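Local coordinates for GGDEF and EAL domain-containing protein (Vibrio cholerae O1 str. 2010EL-1786, PDB 6PWK) that binds the second messenger c-di-GMP and probably serves as a receptor that couples its level to cell adhesion and biofilm formation in Vibrio cholerae, at residues G43-F54 / N134-N142; S153-K161 / I173-K184. One frame throughout, in Å; residues are numbered along the deposited sequence.

Contact 1. Residues G43-F54 / N134-N142; sequences GIGGVAILQAEF and NLSLGVVSN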
loop_
_atom_site.group_PDB
_atom_site.type_symbol
_atom_site.label_atom_id
_atom_site.label_comp_id
_atom_site.label_asym_id
_atom_site.label_seq_id
_atom_site.Cartn_x
_atom_site.Cartn_y
_atom_site.Cartn_z
ATOM N N GLY A 43 -22.939 -30.365 8.685
ATOM C CA GLY A 43 -21.698 -29.934 9.290
ATOM C C GLY A 43 -20.647 -31.013 9.393
ATOM O O GLY A 43 -19.628 -30.804 10.057
ATOM N N ILE A 44 -20.865 -32.161 8.759
ATOM C CA ILE A 44 -19.917 -33.267 8.787
ATOM C C ILE A 44 -19.002 -33.137 7.578
ATOM O O ILE A 44 -19.467 -33.159 6.433
ATOM C CB ILE A 44 -20.642 -34.622 8.785
ATOM C CG1 ILE A 44 -21.744 -34.641 9.847
ATOM C CG2 ILE A 44 -19.653 -35.754 9.011
ATOM C CD1 ILE A 44 -21.248 -34.374 11.250
ATOM N N GLY A 45 -17.710 -32.997 7.827
ATOM C CA GLY A 45 -16.743 -32.859 6.767
ATOM C C GLY A 45 -15.646 -31.904 7.174
ATOM O O GLY A 45 -15.437 -31.641 8.358
ATOM N N GLY A 46 -14.940 -31.376 6.170
ATOM C CA GLY A 46 -13.831 -30.484 6.409
ATOM C C GLY A 46 -13.881 -29.267 5.506
ATOM O O GLY A 46 -14.684 -29.182 4.573
ATOM N N VAL A 47 -12.994 -28.322 5.806
ATOM C CA VAL A 47 -12.921 -27.055 5.093
ATOM C C VAL A 47 -11.449 -26.670 4.984
ATOM O O VAL A 47 -10.641 -26.975 5.868
ATOM C CB VAL A 47 -13.763 -25.967 5.809
ATOM C CG1 VAL A 47 -12.956 -25.231 6.871
ATOM C CG2 VAL A 47 -14.367 -25.010 4.811
ATOM N N ALA A 48 -11.091 -26.028 3.874
ATOM C CA ALA A 48 -9.694 -25.754 3.574
ATOM C C ALA A 48 -9.556 -24.405 2.885
ATOM O O ALA A 48 -10.486 -23.925 2.231
ATOM C CB ALA A 48 -9.080 -26.850 2.693
ATOM N N ILE A 49 -8.378 -23.801 3.039
ATOM C CA ILE A 49 -8.049 -22.533 2.402
ATOM C C ILE A 49 -6.648 -22.641 1.809
ATOM O O ILE A 49 -5.729 -23.156 2.457
ATOM C CB ILE A 49 -8.142 -21.346 3.384
ATOM C CG1 ILE A 49 -7.894 -20.024 2.655
ATOM C CG2 ILE A 49 -7.173 -21.511 4.549
ATOM C CD1 ILE A 49 -8.061 -18.807 3.535
ATOM N N LEU A 50 -6.495 -22.177 0.573
ATOM C CA LEU A 50 -5.225 -22.204 -0.137
ATOM C C LEU A 50 -4.873 -20.785 -0.548
ATOM O O LEU A 50 -5.656 -20.127 -1.240
ATOM C CB LEU A 50 -5.305 -23.112 -1.367
ATOM C CG LEU A 50 -4.106 -23.061 -2.315
ATOM C CD1 LEU A 50 -2.888 -23.693 -1.666
ATOM C CD2 LEU A 50 -4.427 -23.733 -3.643
ATOM N N GLN A 51 -3.700 -20.315 -0.133
ATOM C CA GLN A 51 -3.234 -18.976 -0.470
ATOM C C GLN A 51 -2.087 -19.063 -1.466
ATOM O O GLN A 51 -1.097 -19.762 -1.223
ATOM C CB GLN A 51 -2.784 -18.208 0.771
ATOM C CG GLN A 51 -2.153 -16.869 0.430
ATOM C CD GLN A 51 -1.832 -16.041 1.650
ATOM O OE1 GLN A 51 -2.158 -16.419 2.775
ATOM N NE2 GLN A 51 -1.188 -14.900 1.437
ATOM N N ALA A 52 -2.222 -18.343 -2.579
ATOM C CA ALA A 52 -1.206 -18.320 -3.628
ATOM C C ALA A 52 -0.454 -16.995 -3.542
ATOM O O ALA A 52 -0.765 -16.021 -4.228
ATOM C CB ALA A 52 -1.846 -18.525 -4.998
ATOM N N GLU A 53 0.556 -16.969 -2.670
ATOM C CA GLU A 53 1.382 -15.774 -2.537
ATOM C C GLU A 53 2.214 -15.528 -3.789
ATOM O O GLU A 53 2.537 -14.376 -4.102
ATOM C CB GLU A 53 2.280 -15.895 -1.303
ATOM C CG GLU A 53 3.205 -14.706 -1.053
ATOM C CD GLU A 53 2.492 -13.500 -0.462
ATOM O OE1 GLU A 53 1.245 -13.512 -0.380
ATOM O OE2 GLU A 53 3.184 -12.536 -0.072
ATOM N N PHE A 54 2.557 -16.589 -4.524
ATOM C CA PHE A 54 3.340 -16.414 -5.743
ATOM C C PHE A 54 2.550 -15.676 -6.817
ATOM O O PHE A 54 3.144 -15.018 -7.678
ATOM C CB PHE A 54 3.824 -17.771 -6.260
ATOM C CG PHE A 54 2.729 -18.652 -6.797
ATOM C CD1 PHE A 54 1.919 -19.377 -5.939
ATOM C CD2 PHE A 54 2.526 -18.772 -8.162
ATOM C CE1 PHE A 54 0.919 -20.195 -6.431
ATOM C CE2 PHE A 54 1.527 -19.588 -8.661
ATOM C CZ PHE A 54 0.723 -20.300 -7.793
ATOM N N ASN A 134 5.455 -21.892 -3.926
ATOM C CA ASN A 134 5.349 -20.802 -2.961
ATOM C C ASN A 134 3.892 -20.546 -2.589
ATOM O O ASN A 134 3.274 -19.597 -3.073
ATOM C CB ASN A 134 5.985 -19.527 -3.519
ATOM C CG ASN A 134 6.078 -18.420 -2.485
ATOM O OD1 ASN A 134 7.091 -18.278 -1.800
ATOM N ND2 ASN A 134 5.019 -17.626 -2.368
ATOM N N LEU A 135 3.347 -21.397 -1.725
ATOM C CA LEU A 135 1.950 -21.308 -1.329
ATOM C C LEU A 135 1.816 -21.803 0.104
ATOM O O LEU A 135 2.783 -22.259 0.721
ATOM C CB LEU A 135 1.058 -22.110 -2.281
ATOM C CG LEU A 135 1.420 -23.592 -2.401
ATOM C CD1 LEU A 135 0.621 -24.459 -1.434
ATOM C CD2 LEU A 135 1.233 -24.064 -3.822
ATOM N N SER A 136 0.596 -21.714 0.627
ATOM C CA SER A 136 0.285 -22.211 1.958
ATOM C C SER A 136 -1.130 -22.765 1.959
ATOM O O SER A 136 -2.037 -22.176 1.365
ATOM C CB SER A 136 0.430 -21.112 3.013
ATOM O OG SER A 136 1.739 -20.575 2.994
ATOM N N LEU A 137 -1.309 -23.902 2.624
ATOM C CA LEU A 137 -2.590 -24.598 2.660
ATOM C C LEU A 137 -2.969 -24.858 4.109
ATOM O O LEU A 137 -2.217 -25.504 4.842
ATOM C CB LEU A 137 -2.527 -25.911 1.877
ATOM C CG LEU A 137 -3.820 -26.729 1.837
ATOM C CD1 LEU A 137 -4.904 -25.986 1.071
ATOM C CD2 LEU A 137 -3.572 -28.099 1.228
ATOM N N GLY A 138 -4.127 -24.350 4.517
ATOM C CA GLY A 138 -4.684 -24.621 5.829
ATOM C C GLY A 138 -5.972 -25.417 5.684
ATOM O O GLY A 138 -6.831 -25.078 4.867
ATOM N N VAL A 139 -6.081 -26.484 6.470
ATOM C CA VAL A 139 -7.241 -27.366 6.437
ATOM C C VAL A 139 -7.738 -27.566 7.862
ATOM O O VAL A 139 -6.939 -27.704 8.796
ATOM C CB VAL A 139 -6.915 -28.721 5.767
ATOM C CG1 VAL A 139 -6.395 -28.509 4.353
ATOM C CG2 VAL A 139 -5.897 -29.498 6.574
ATOM N N VAL A 140 -9.059 -27.544 8.038
ATOM C CA VAL A 140 -9.675 -27.846 9.325
ATOM C C VAL A 140 -10.796 -28.852 9.106
ATOM O O VAL A 140 -11.488 -28.818 8.082
ATOM C CB VAL A 140 -10.195 -26.581 10.055
ATOM C CG1 VAL A 140 -9.575 -25.316 9.487
ATOM C CG2 VAL A 140 -11.720 -26.506 10.052
ATOM N N SER A 141 -10.946 -29.768 10.058
ATOM C CA SER A 141 -12.024 -30.744 10.057
ATOM C C SER A 141 -13.048 -30.348 11.111
ATOM O O SER A 141 -12.690 -30.113 12.270
ATOM C CB SER A 141 -11.498 -32.151 10.337
ATOM O OG SER A 141 -11.069 -32.273 11.681
ATOM N N ASN A 142 -14.312 -30.276 10.708
ATOM C CA ASN A 142 -15.388 -29.889 11.614
ATOM C C ASN A 142 -15.854 -31.131 12.361
ATOM O O ASN A 142 -16.576 -31.967 11.812
ATOM C CB ASN A 142 -16.534 -29.235 10.848
ATOM C CG ASN A 142 -17.408 -28.371 11.736
ATOM O OD1 ASN A 142 -16.940 -27.805 12.722
ATOM N ND2 ASN A 142 -18.686 -28.265 11.387
#
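Strands 45-51 and 136-142 run antiparallel, their axes 4.6 Å apart at closest approach and their directions 159° apart. V47, I49 and Q51 form hydrogen-bonded pairs with V140, G138 and S136, each closed by two backbone bonds. Between them, G46, A48 and L50 face S141, V139 and L137 in non-hydrogen-bonded pairs.

At the G43 end the side chain of N142 adds a bond to the backbone one: its ND2 donates to G43 O at 3.0 Å, a bent bond (137°) that uses a lone pair in the carbonyl plane, while S146 holds OD1. V47 and V140 lie side by side on the face turned to helix 148-164, with V47 CG1 3.6 Å from V140 CG2. I49, on the same face, has CG1 anti to the backbone N (chi1 -176°), and its extended end leads away from G138 toward L155 and the bound c-di-GMP. On the other face A48 CB touches V139 CG1 at 3.6 Å. L50 CD1 reaches past the strand to L135 CD1, the two side chains crossing at a slant. Beyond the strands, N134 O sits at the edge of the F54 ring, 3.2 Å from CD1.

In the GGDEF-domain sheet 45-51 is the central strand, with 136-142 next to it; strands 96-102 and 171-174 flank the pair, helix 148-164 packs on one face, and I49 lines a c-di-GMP pocket.

Contact 2. Residues S153-K161 / I173-K184; sequences SLLDNALAK and ISSDTDKIILGK. With C2E (9,9'-[(2R,3R,3aS,5S,7aR,9R,10R,10aS,12S,14aR)-3,5,10,12-tetrahydroxy-5,12-dioxidooctahydro-2H,7H-difuro[3,2-d:3',2'-j][1,3,7,9,2,8]tetraoxadiphosphacyclododecine-2,9-diyl]bis(2-amino-1,9-dihydro-6H-purin-6-one)), chain D.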
loop_
_atom_site.group_PDB
_atom_site.type_symbol
_atom_site.label_atom_id
_atom_site.label_comp_id
_atom_site.label_asym_id
_atom_site.label_seq_id
_atom_site.Cartn_x
_atom_site.Cartn_y
_atom_site.Cartn_z
ATOM N N SER A 153 -12.241 -18.390 11.416
ATOM C CA SER A 153 -11.128 -18.145 12.330
ATOM C C SER A 153 -10.208 -19.356 12.414
ATOM O O SER A 153 -8.979 -19.213 12.383
ATOM C CB SER A 153 -11.660 -17.775 13.713
ATOM O OG SER A 153 -12.329 -16.527 13.685
ATOM N N LEU A 154 -10.784 -20.555 12.529
ATOM C CA LEU A 154 -9.979 -21.771 12.505
ATOM C C LEU A 154 -9.218 -21.897 11.193
ATOM O O LEU A 154 -8.051 -22.307 11.178
ATOM C CB LEU A 154 -10.872 -22.993 12.719
ATOM C CG LEU A 154 -11.333 -23.290 14.144
ATOM C CD1 LEU A 154 -12.635 -24.067 14.124
ATOM C CD2 LEU A 154 -10.260 -24.070 14.881
ATOM N N LEU A 155 -9.870 -21.556 10.081
ATOM C CA LEU A 155 -9.218 -21.613 8.779
ATOM C C LEU A 155 -8.048 -20.640 8.710
ATOM O O LEU A 155 -7.014 -20.939 8.102
ATOM C CB LEU A 155 -10.247 -21.312 7.688
ATOM C CG LEU A 155 -10.207 -22.031 6.340
ATOM C CD1 LEU A 155 -9.755 -23.467 6.486
ATOM C CD2 LEU A 155 -11.582 -21.977 5.694
ATOM N N ASP A 156 -8.189 -19.473 9.344
ATOM C CA ASP A 156 -7.131 -18.469 9.310
ATOM C C ASP A 156 -5.960 -18.870 10.200
ATOM O O ASP A 156 -4.795 -18.675 9.830
ATOM C CB ASP A 156 -7.692 -17.111 9.733
ATOM C CG ASP A 156 -6.835 -15.951 9.267
ATOM O OD1 ASP A 156 -5.980 -16.157 8.382
ATOM O OD2 ASP A 156 -7.020 -14.830 9.786
ATOM N N ASN A 157 -6.246 -19.424 11.381
ATOM C CA ASN A 157 -5.175 -19.858 12.273
ATOM C C ASN A 157 -4.450 -21.081 11.729
ATOM O O ASN A 157 -3.236 -21.220 11.928
ATOM C CB ASN A 157 -5.734 -20.146 13.667
ATOM C CG ASN A 157 -6.122 -18.884 14.412
ATOM O OD1 ASN A 157 -5.341 -18.352 15.202
ATOM N ND2 ASN A 157 -7.331 -18.396 14.163
ATOM N N ALA A 158 -5.165 -21.976 11.044
ATOM C CA ALA A 158 -4.504 -23.113 10.414
ATOM C C ALA A 158 -3.599 -22.657 9.277
ATOM O O ALA A 158 -2.514 -23.216 9.077
ATOM C CB ALA A 158 -5.543 -24.115 9.908
ATOM N N LEU A 159 -4.028 -21.642 8.525
ATOM C CA LEU A 159 -3.183 -21.103 7.465
ATOM C C LEU A 159 -1.921 -20.475 8.040
ATOM O O LEU A 159 -0.836 -20.603 7.461
ATOM C CB LEU A 159 -3.971 -20.084 6.640
ATOM C CG LEU A 159 -3.276 -19.516 5.404
ATOM C CD1 LEU A 159 -2.864 -20.640 4.469
ATOM C CD2 LEU A 159 -4.185 -18.529 4.690
ATOM N N ALA A 160 -2.043 -19.794 9.181
ATOM C CA ALA A 160 -0.864 -19.242 9.841
ATOM C C ALA A 160 0.060 -20.352 10.325
ATOM O O ALA A 160 1.287 -20.200 10.313
ATOM C CB ALA A 160 -1.286 -18.346 11.004
ATOM N N LYS A 161 -0.516 -21.476 10.758
ATOM C CA LYS A 161 0.291 -22.622 11.159
ATOM C C LYS A 161 1.101 -23.160 9.985
ATOM O O LYS A 161 2.272 -23.525 10.142
ATOM C CB LYS A 161 -0.613 -23.709 11.739
ATOM C CG LYS A 161 0.107 -24.926 12.292
ATOM C CD LYS A 161 -0.897 -25.944 12.816
ATOM C CE LYS A 161 -0.210 -27.104 13.516
ATOM N NZ LYS A 161 -1.200 -28.078 14.055
ATOM N N ILE A 173 -5.815 -28.175 11.755
ATOM C CA ILE A 173 -6.421 -27.937 13.059
ATOM C C ILE A 173 -7.806 -28.567 13.048
ATOM O O ILE A 173 -8.575 -28.358 12.106
ATOM C CB ILE A 173 -6.522 -26.435 13.389
ATOM C CG1 ILE A 173 -5.142 -25.778 13.380
ATOM C CG2 ILE A 173 -7.190 -26.226 14.739
ATOM C CD1 ILE A 173 -5.166 -24.312 13.768
ATOM N N SER A 174 -8.124 -29.338 14.080
ATOM C CA SER A 174 -9.455 -29.912 14.203
ATOM C C SER A 174 -10.347 -28.970 15.000
ATOM O O SER A 174 -9.889 -28.291 15.921
ATOM C CB SER A 174 -9.396 -31.284 14.874
ATOM O OG SER A 174 -10.693 -31.839 15.004
ATOM N N SER A 175 -11.632 -28.927 14.632
ATOM C CA SER A 175 -12.551 -27.980 15.259
ATOM C C SER A 175 -12.728 -28.240 16.749
ATOM O O SER A 175 -13.182 -27.348 17.475
ATOM C CB SER A 175 -13.914 -28.023 14.567
ATOM O OG SER A 175 -14.762 -28.982 15.174
ATOM N N ASP A 176 -12.381 -29.434 17.221
ATOM C CA ASP A 176 -12.497 -29.786 18.629
ATOM C C ASP A 176 -11.241 -29.456 19.426
ATOM O O ASP A 176 -11.153 -29.830 20.600
ATOM C CB ASP A 176 -12.831 -31.276 18.771
ATOM C CG ASP A 176 -11.866 -32.173 18.007
ATOM O OD1 ASP A 176 -10.769 -31.704 17.641
ATOM O OD2 ASP A 176 -12.209 -33.351 17.766
ATOM N N THR A 177 -10.277 -28.764 18.819
ATOM C CA THR A 177 -8.988 -28.538 19.460
ATOM C C THR A 177 -9.144 -27.718 20.735
ATOM O O THR A 177 -10.043 -26.880 20.861
ATOM C CB THR A 177 -8.029 -27.826 18.501
ATOM O OG1 THR A 177 -6.746 -27.686 19.123
ATOM C CG2 THR A 177 -8.557 -26.443 18.136
ATOM N N ASP A 178 -8.261 -27.985 21.696
ATOM C CA ASP A 178 -8.185 -27.174 22.903
ATOM C C ASP A 178 -7.353 -25.916 22.708
ATOM O O ASP A 178 -7.338 -25.060 23.598
ATOM C CB ASP A 178 -7.607 -27.994 24.060
ATOM C CG ASP A 178 -8.568 -29.054 24.563
ATOM O OD1 ASP A 178 -9.792 -28.889 24.376
ATOM O OD2 ASP A 178 -8.098 -30.049 25.153
ATOM N N LYS A 179 -6.669 -25.789 21.572
ATOM C CA LYS A 179 -5.853 -24.614 21.308
ATOM C C LYS A 179 -6.723 -23.370 21.181
ATOM O O LYS A 179 -7.861 -23.422 20.710
ATOM C CB LYS A 179 -5.030 -24.807 20.032
ATOM C CG LYS A 179 -3.897 -25.811 20.171
ATOM C CD LYS A 179 -3.026 -25.849 18.925
ATOM C CE LYS A 179 -3.796 -26.366 17.719
ATOM N NZ LYS A 179 -2.938 -26.441 16.503
ATOM N N ILE A 180 -6.171 -22.243 21.614
ATOM C CA ILE A 180 -6.878 -20.969 21.555
ATOM C C ILE A 180 -6.864 -20.472 20.115
ATOM O O ILE A 180 -5.799 -20.201 19.549
ATOM C CB ILE A 180 -6.247 -19.940 22.507
ATOM C CG1 ILE A 180 -6.534 -20.298 23.972
ATOM C CG2 ILE A 180 -6.754 -18.541 22.193
ATOM C CD1 ILE A 180 -5.589 -21.323 24.564
ATOM N N ILE A 181 -8.045 -20.364 19.513
ATOM C CA ILE A 181 -8.198 -19.902 18.139
ATOM C C ILE A 181 -8.939 -18.574 18.171
ATOM O O ILE A 181 -10.013 -18.467 18.778
ATOM C CB ILE A 181 -8.933 -20.936 17.266
ATOM C CG1 ILE A 181 -7.930 -21.863 16.570
ATOM C CG2 ILE A 181 -9.814 -20.247 16.224
ATOM C CD1 ILE A 181 -7.071 -22.698 17.506
ATOM N N LEU A 182 -8.358 -17.559 17.533
ATOM C CA LEU A 182 -8.913 -16.215 17.533
ATOM C C LEU A 182 -8.840 -15.632 16.129
ATOM O O LEU A 182 -8.001 -16.030 15.317
ATOM C CB LEU A 182 -8.168 -15.296 18.515
ATOM C CG LEU A 182 -8.200 -15.670 19.998
ATOM C CD1 LEU A 182 -7.286 -14.757 20.797
ATOM C CD2 LEU A 182 -9.622 -15.603 20.530
ATOM N N GLY A 183 -9.733 -14.685 15.851
ATOM C CA GLY A 183 -9.651 -13.923 14.624
ATOM C C GLY A 183 -8.508 -12.924 14.663
ATOM O O GLY A 183 -7.840 -12.732 15.679
ATOM N N LYS A 184 -8.285 -12.270 13.519
ATOM C CA LYS A 184 -7.155 -11.352 13.402
ATOM C C LYS A 184 -7.262 -10.210 14.405
ATOM O O LYS A 184 -6.292 -9.884 15.099
ATOM C CB LYS A 184 -7.061 -10.807 11.976
ATOM C CG LYS A 184 -6.676 -11.837 10.929
ATOM C CD LYS A 184 -6.322 -11.163 9.613
ATOM C CE LYS A 184 -6.049 -12.180 8.516
ATOM N NZ LYS A 184 -7.279 -12.911 8.103
HETATM P P1 C2E D . -11.058 -10.696 11.675
HETATM O O2P C2E D . -10.178 -10.055 10.631
HETATM O O1P C2E D . -10.649 -10.028 12.952
HETATM O "O5'" C2E D . -12.635 -10.294 11.560
HETATM C "C5'" C2E D . -13.446 -10.367 12.689
HETATM C "C4'" C2E D . -14.822 -9.928 12.137
HETATM O "O4'" C2E D . -14.722 -8.715 11.668
HETATM C "C3'" C2E D . -15.023 -10.742 10.843
HETATM O "O3'" C2E D . -15.625 -11.926 11.071
HETATM C "C2'" C2E D . -15.893 -9.830 9.955
HETATM O "O2'" C2E D . -17.333 -10.188 10.098
HETATM C "C1'" C2E D . -15.767 -8.623 10.444
HETATM N N9 C2E D . -15.380 -7.651 9.451
HETATM C C8 C2E D . -14.079 -8.038 9.434
HETATM N N7 C2E D . -13.459 -7.246 8.525
HETATM C C5 C2E D . -14.349 -6.394 8.006
HETATM C C6 C2E D . -14.278 -5.264 6.950
HETATM O O6 C2E D . -13.265 -4.987 6.399
HETATM N N1 C2E D . -15.449 -4.504 6.598
HETATM C C2 C2E D . -16.716 -4.792 7.233
HETATM N N2 C2E D . -17.965 -4.090 6.956
HETATM N N3 C2E D . -16.754 -5.859 8.222
HETATM C C4 C2E D . -15.543 -6.650 8.594
HETATM P P11 C2E D . -15.574 -12.924 9.738
HETATM O O21 C2E D . -15.867 -12.338 8.374
HETATM O O11 C2E D . -16.679 -13.924 9.939
HETATM O O5A C2E D . -14.174 -13.787 9.934
HETATM C C5A C2E D . -13.664 -13.858 11.238
HETATM C C4A C2E D . -12.272 -14.340 11.164
HETATM O O4A C2E D . -12.145 -15.253 10.232
HETATM C C3A C2E D . -11.289 -13.053 10.720
HETATM O O3A C2E D . -10.789 -12.310 11.924
HETATM C C2A C2E D . -10.342 -13.545 10.133
HETATM O O2A C2E D . -9.291 -13.931 11.141
HETATM C C1A C2E D . -10.956 -14.849 9.386
HETATM N N91 C2E D . -11.311 -14.590 8.144
HETATM C C81 C2E D . -12.492 -14.152 7.674
HETATM N N71 C2E D . -12.364 -14.061 6.340
HETATM C C51 C2E D . -11.131 -14.441 6.009
HETATM C C61 C2E D . -10.416 -14.546 4.665
HETATM O O61 C2E D . -11.011 -14.250 3.692
HETATM N N11 C2E D . -9.058 -14.991 4.563
HETATM C C21 C2E D . -8.339 -15.349 5.757
HETATM N N21 C2E D . -6.956 -15.802 5.674
HETATM N N31 C2E D . -9.035 -15.246 7.042
HETATM C C41 C2E D . -10.457 -14.779 7.137
#
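D156 and K184 cross at about a right angle beside the bound c-di-GMP, and K184 NZ forms a salt bridge of 2.6 Å with D156 OD2, coming from above the carboxylate plane. With CG anti to the backbone N (chi1 -159°), the carboxylate reaches the ligand through both oxygens: OD1 takes the guanine amino group N21 at 2.9 Å, and OD2 also accepts from the ribose hydroxyl O2A. The backbone N of K184 donates to O2A and O3A, so the hydroxyl O2A is held from both segments, while O3A, an ester oxygen of the phosphate, is held by K184 N. G183 CA lies 3.3 Å from O3A, where a bare backbone lets the ligand come close.

One turn along the helix from S153, the amide of N157 spans the two segments. Its ND2 donates to L182 O at 2.7 Å in a nearly straight bond (172°) and to S153 O within its own helix; both acceptor oxygens lie close to the amide plane, although ND2 sits above each carbonyl plane, and W187 holds OD1. This fixes the rotation of the amide. Next to it is the tightly packed part: L154 CD2 touches I181 CG1 at 3.6 Å and I173 CG2 at 3.8 Å, while the CD1 end of I173 rests on the backbone of A158.

Toward the partly exposed K161 and the exposed K179 the contact thins out. K161 stretches fully extended to F172 O, and its NZ is 3.4 Å from K179 NZ, a like-charged pair that probably adds little to binding the segments together.

Helix 148-164 is here the crossover of a beta-alpha-beta unit, and the chain after strand 171-174 folds back along it and contributes G183 and K184 to a c-di-GMP pocket on the GGDEF domain, to which D68 of the second subunit also adds a bond.

Contact 1 closes before contact 2 opens along the chain, and their centres lie 11 Å apart on the same side of the chain's centre. Strand 136-142 belongs to contact 1 and leads into helix 148-164 of contact 2, after which the chain enters strand 171-174, the parallel neighbour of 136-142 at the edge of the same five-stranded sheet. The contacts meet directly there, with probable backbone bonds from I173 N to V139 O and from S175 N to S141 O. L155 and L159 of the helix pack on strand 45-51. I49 from contact 1 joins S153, D156, G183 and K184 from contact 2 in the same c-di-GMP pocket, built from sheet, helix and the segment after it.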